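Local structure of succinate dehydrogenase (Membrane anchor subunit) (Mycolicibacterium smegmatis, 7D6V) at residues 111-116 with 150-155. The protein anchors mycobacterial succinate dehydrogenase Sdh1 in the membrane, carries a Rieske-type [2Fe-2S] cluster there and probably helps pass electrons to quinone. Residues are numbered along the deposited sequence; the frame is centred on the assembly and turned at random.
Sequences RLTCYY and ILQNIH. With FES (Fe2/s2 (inorganic) cluster), chain J; PEV ((1S)-2-{[(2-aminoethoxy)(hydroxy)phosphoryl]oxy}-1-[(palmitoyloxy)methyl]ethyl stearate), chain I.
His155 and Thr113 meet at one half of a membrane-embedded Rieske-type [2Fe-2S] site, where the short break between helices 104-112 and 115-124 faces the loop leading into helix 155-175. The imidazole is held at both nitrogens. His155 NE2 binds the iron FE2 at 2.5 Å, with the metal in the ring plane, while its ND1 donates a hydrogen bond to Thr113 OG1 at 2.5 Å, the acceptor tilted 21° from that plane. Histidine suits the place because its two nitrogens allow ligation and anchoring at once; threonine suits its own because OG1 can accept from ND1 and also hydrogen-bond to Ala109 O, which makes Thr113 a second-shell residue that, with the iron bond, probably helps fix the ring's rotation. Cys114 comes from over the ring's face, its CA 3.9 Å from the centroid in a CH-pi contact. With SG anti to the backbone N (chi1 159°), its thiolate reaches the other iron, FE1. His240 completes the ligation of FE1, and Cys206 that of FE2, giving each iron one cysteine and one histidine, unlike the classical Rieske cluster, where both cysteines share one iron. Tyr115 turns the edge of its ring to the bridging sulfide S1, CD2 lying 3.5 Å from it, while its hydroxyl is hydrogen-bonded to Glu229 of the neighbouring iron-sulfur subunit. On the lipid side, Gln152 is bent at chi2 (-95°) and its OE1 lies 3.5 Å from Thr113 CG2; Gln152 NE2 is hydrogen-bonded to the hydroxyls of Tyr121 and Tyr122 and touches phospholipid carbon C21 at 3.4 Å.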
loop_
_atom_site.group_PDB
_atom_site.type_symbol
_atom_site.label_atom_id
_atom_site.label_comp_id
_atom_site.label_asym_id
_atom_site.label_seq_id
_atom_site.Cartn_x
_atom_site.Cartn_y
_atom_site.Cartn_z
ATOM N N ARG C 111 27.655 -5.803 -25.499
ATOM C CA ARG C 111 26.375 -6.489 -25.400
ATOM C C ARG C 111 26.395 -7.624 -24.385
ATOM O O ARG C 111 25.334 -8.009 -23.889
ATOM C CB ARG C 111 25.944 -7.000 -26.771
ATOM C CG ARG C 111 25.362 -5.906 -27.636
ATOM C CD ARG C 111 24.686 -6.455 -28.862
ATOM N NE ARG C 111 24.227 -5.395 -29.751
ATOM C CZ ARG C 111 22.957 -5.036 -29.889
ATOM N NH1 ARG C 111 22.014 -5.648 -29.192
ATOM N NH2 ARG C 111 22.630 -4.064 -30.724
ATOM N N LEU C 112 27.572 -8.153 -24.051
ATOM C CA LEU C 112 27.661 -9.184 -23.027
ATOM C C LEU C 112 27.507 -8.607 -21.629
ATOM O O LEU C 112 26.998 -9.289 -20.733
ATOM C CB LEU C 112 28.989 -9.924 -23.151
ATOM C CG LEU C 112 28.999 -11.393 -22.742
ATOM C CD1 LEU C 112 28.052 -12.194 -23.612
ATOM C CD2 LEU C 112 30.408 -11.949 -22.824
ATOM N N THR C 113 27.946 -7.371 -21.415
ATOM C CA THR C 113 27.797 -6.725 -20.120
ATOM C C THR C 113 26.528 -5.891 -20.027
ATOM O O THR C 113 26.273 -5.295 -18.977
ATOM C CB THR C 113 29.018 -5.854 -19.813
ATOM O OG1 THR C 113 29.258 -4.955 -20.902
ATOM C CG2 THR C 113 30.246 -6.720 -19.606
ATOM N N CYS C 114 25.733 -5.861 -21.092
ATOM C CA CYS C 114 24.487 -5.106 -21.080
ATOM C C CYS C 114 23.587 -5.633 -19.967
ATOM O O CYS C 114 23.507 -6.842 -19.746
ATOM C CB CYS C 114 23.777 -5.215 -22.430
ATOM S SG CYS C 114 22.008 -4.849 -22.376
ATOM N N TYR C 115 22.912 -4.729 -19.265
ATOM C CA TYR C 115 22.034 -5.121 -18.170
ATOM C C TYR C 115 20.868 -5.969 -18.665
ATOM O O TYR C 115 20.522 -6.976 -18.040
ATOM C CB TYR C 115 21.538 -3.881 -17.425
ATOM C CG TYR C 115 22.542 -3.314 -16.441
ATOM C CD1 TYR C 115 22.610 -3.790 -15.143
ATOM C CD2 TYR C 115 23.420 -2.309 -16.812
ATOM C CE1 TYR C 115 23.515 -3.288 -14.243
ATOM C CE2 TYR C 115 24.333 -1.799 -15.916
ATOM C CZ TYR C 115 24.375 -2.295 -14.632
ATOM O OH TYR C 115 25.277 -1.798 -13.726
ATOM N N TYR C 116 20.263 -5.602 -19.794
ATOM C CA TYR C 116 19.180 -6.426 -20.322
ATOM C C TYR C 116 19.678 -7.808 -20.725
ATOM O O TYR C 116 19.049 -8.823 -20.407
ATOM C CB TYR C 116 18.498 -5.758 -21.513
ATOM C CG TYR C 116 17.639 -6.762 -22.241
ATOM C CD1 TYR C 116 16.508 -7.293 -21.639
ATOM C CD2 TYR C 116 17.988 -7.221 -23.502
ATOM C CE1 TYR C 116 15.741 -8.236 -22.276
ATOM C CE2 TYR C 116 17.221 -8.161 -24.149
ATOM C CZ TYR C 116 16.096 -8.662 -23.533
ATOM O OH TYR C 116 15.323 -9.599 -24.174
ATOM N N ILE C 150 31.916 -10.534 -11.161
ATOM C CA ILE C 150 32.122 -9.191 -10.630
ATOM C C ILE C 150 32.585 -8.237 -11.724
ATOM O O ILE C 150 32.471 -7.018 -11.571
ATOM C CB ILE C 150 33.123 -9.222 -9.454
ATOM C CG1 ILE C 150 33.106 -7.911 -8.665
ATOM C CG2 ILE C 150 34.524 -9.475 -9.949
ATOM C CD1 ILE C 150 31.846 -7.668 -7.896
ATOM N N LEU C 151 33.086 -8.768 -12.840
ATOM C CA LEU C 151 33.592 -7.948 -13.932
ATOM C C LEU C 151 32.487 -7.318 -14.765
ATOM O O LEU C 151 32.791 -6.532 -15.664
ATOM C CB LEU C 151 34.499 -8.780 -14.835
ATOM C CG LEU C 151 35.816 -9.260 -14.227
ATOM C CD1 LEU C 151 36.531 -10.194 -15.181
ATOM C CD2 LEU C 151 36.702 -8.088 -13.864
ATOM N N GLN C 152 31.223 -7.639 -14.500
ATOM C CA GLN C 152 30.124 -7.004 -15.215
ATOM C C GLN C 152 29.951 -5.540 -14.844
ATOM O O GLN C 152 29.146 -4.851 -15.478
ATOM C CB GLN C 152 28.820 -7.755 -14.954
ATOM C CG GLN C 152 28.912 -9.251 -15.158
ATOM C CD GLN C 152 28.462 -9.672 -16.535
ATOM O OE1 GLN C 152 28.619 -8.933 -17.500
ATOM N NE2 GLN C 152 27.902 -10.869 -16.633
ATOM N N ASN C 153 30.676 -5.055 -13.841
ATOM C CA ASN C 153 30.549 -3.690 -13.355
ATOM C C ASN C 153 31.349 -2.683 -14.170
ATOM O O ASN C 153 31.291 -1.487 -13.868
ATOM C CB ASN C 153 30.977 -3.620 -11.889
ATOM C CG ASN C 153 30.037 -4.369 -10.973
ATOM O OD1 ASN C 153 28.909 -3.941 -10.741
ATOM N ND2 ASN C 153 30.498 -5.491 -10.444
ATOM N N ILE C 154 32.085 -3.123 -15.184
ATOM C CA ILE C 154 32.835 -2.221 -16.045
ATOM C C ILE C 154 32.068 -1.920 -17.333
ATOM O O ILE C 154 32.668 -1.542 -18.335
ATOM C CB ILE C 154 34.238 -2.764 -16.351
ATOM C CG1 ILE C 154 34.143 -4.102 -17.078
ATOM C CG2 ILE C 154 35.041 -2.905 -15.079
ATOM C CD1 ILE C 154 35.479 -4.711 -17.404
ATOM N N HIS C 155 30.747 -2.094 -17.316
ATOM C CA HIS C 155 29.948 -1.931 -18.523
ATOM C C HIS C 155 30.022 -0.516 -19.086
ATOM O O HIS C 155 29.895 -0.331 -20.300
ATOM C CB HIS C 155 28.500 -2.312 -18.230
ATOM C CG HIS C 155 27.602 -2.221 -19.420
ATOM N ND1 HIS C 155 27.883 -2.849 -20.612
ATOM C CD2 HIS C 155 26.434 -1.565 -19.605
ATOM C CE1 HIS C 155 26.923 -2.589 -21.480
ATOM N NE2 HIS C 155 26.033 -1.814 -20.892
HETATM FE FE1 FES J . 22.105 -2.399 -22.005
HETATM FE FE2 FES J . 23.974 -0.509 -21.584
HETATM S S1 FES J . 22.649 -1.448 -20.100
HETATM S S2 FES J . 23.378 -1.405 -23.498
HETATM C C48 PEV I . 24.001 -9.931 -29.261
HETATM C C47 PEV I . 25.333 -10.642 -29.048
HETATM C C46 PEV I . 25.550 -10.946 -27.571
HETATM C C45 PEV I . 24.767 -12.186 -27.160
HETATM C C44 PEV I . 25.492 -12.978 -26.080
HETATM C C43 PEV I . 24.564 -13.963 -25.382
HETATM C C42 PEV I . 25.288 -15.263 -25.072
HETATM C C41 PEV I . 25.660 -15.342 -23.599
HETATM C C40 PEV I . 25.868 -16.779 -23.152
HETATM C C39 PEV I . 27.110 -16.900 -22.288
HETATM C C38 PEV I . 26.810 -16.423 -20.875
HETATM C C37 PEV I . 26.278 -17.562 -20.016
HETATM C C36 PEV I . 27.032 -17.654 -18.702
HETATM C C35 PEV I . 26.267 -16.960 -17.584
HETATM C C34 PEV I . 26.607 -17.583 -16.239
HETATM C C33 PEV I . 28.112 -17.694 -16.056
HETATM C C32 PEV I . 28.452 -18.824 -15.098
HETATM C C31 PEV I . 28.595 -18.305 -13.678
HETATM O O31 PEV I . 27.656 -17.855 -13.117
HETATM O O2 PEV I . 29.831 -18.367 -13.039
HETATM C C2 PEV I . 29.841 -19.266 -11.974
HETATM C C1 PEV I . 29.664 -18.482 -10.681
HETATM O O3P PEV I . 28.300 -18.436 -10.382
HETATM P P PEV I . 27.773 -19.122 -8.981
HETATM O O1P PEV I . 27.616 -20.610 -9.160
HETATM O O2P PEV I . 26.450 -18.512 -8.593
HETATM O O4P PEV I . 28.892 -18.845 -7.806
HETATM C C4 PEV I . 29.778 -19.873 -7.470
HETATM C C5 PEV I . 31.139 -19.249 -7.169
HETATM N N6 PEV I . 32.190 -20.237 -7.321
HETATM C C3 PEV I . 31.168 -20.019 -11.968
HETATM O O3 PEV I . 31.400 -20.467 -13.272
HETATM C C11 PEV I . 32.462 -19.829 -13.922
HETATM O O11 PEV I . 33.559 -19.911 -13.489
HETATM C C12 PEV I . 32.205 -19.014 -15.186
HETATM C C13 PEV I . 33.195 -19.352 -16.297
HETATM C C14 PEV I . 32.670 -18.952 -17.672
HETATM C C15 PEV I . 32.130 -17.525 -17.696
HETATM C C16 PEV I . 32.872 -16.667 -18.715
HETATM C C17 PEV I . 31.969 -15.707 -19.490
HETATM C C18 PEV I . 30.507 -15.747 -19.048
HETATM C C19 PEV I . 29.966 -14.377 -18.639
HETATM C C20 PEV I . 31.042 -13.294 -18.579
HETATM C C21 PEV I . 30.444 -11.892 -18.666
HETATM C C22 PEV I . 31.468 -10.852 -19.112
HETATM C C23 PEV I . 32.144 -10.127 -17.951
HETATM C C24 PEV I . 33.613 -9.866 -18.259
HETATM C C25 PEV I . 33.806 -8.641 -19.147
HETATM C C26 PEV I . 34.524 -8.989 -20.448
#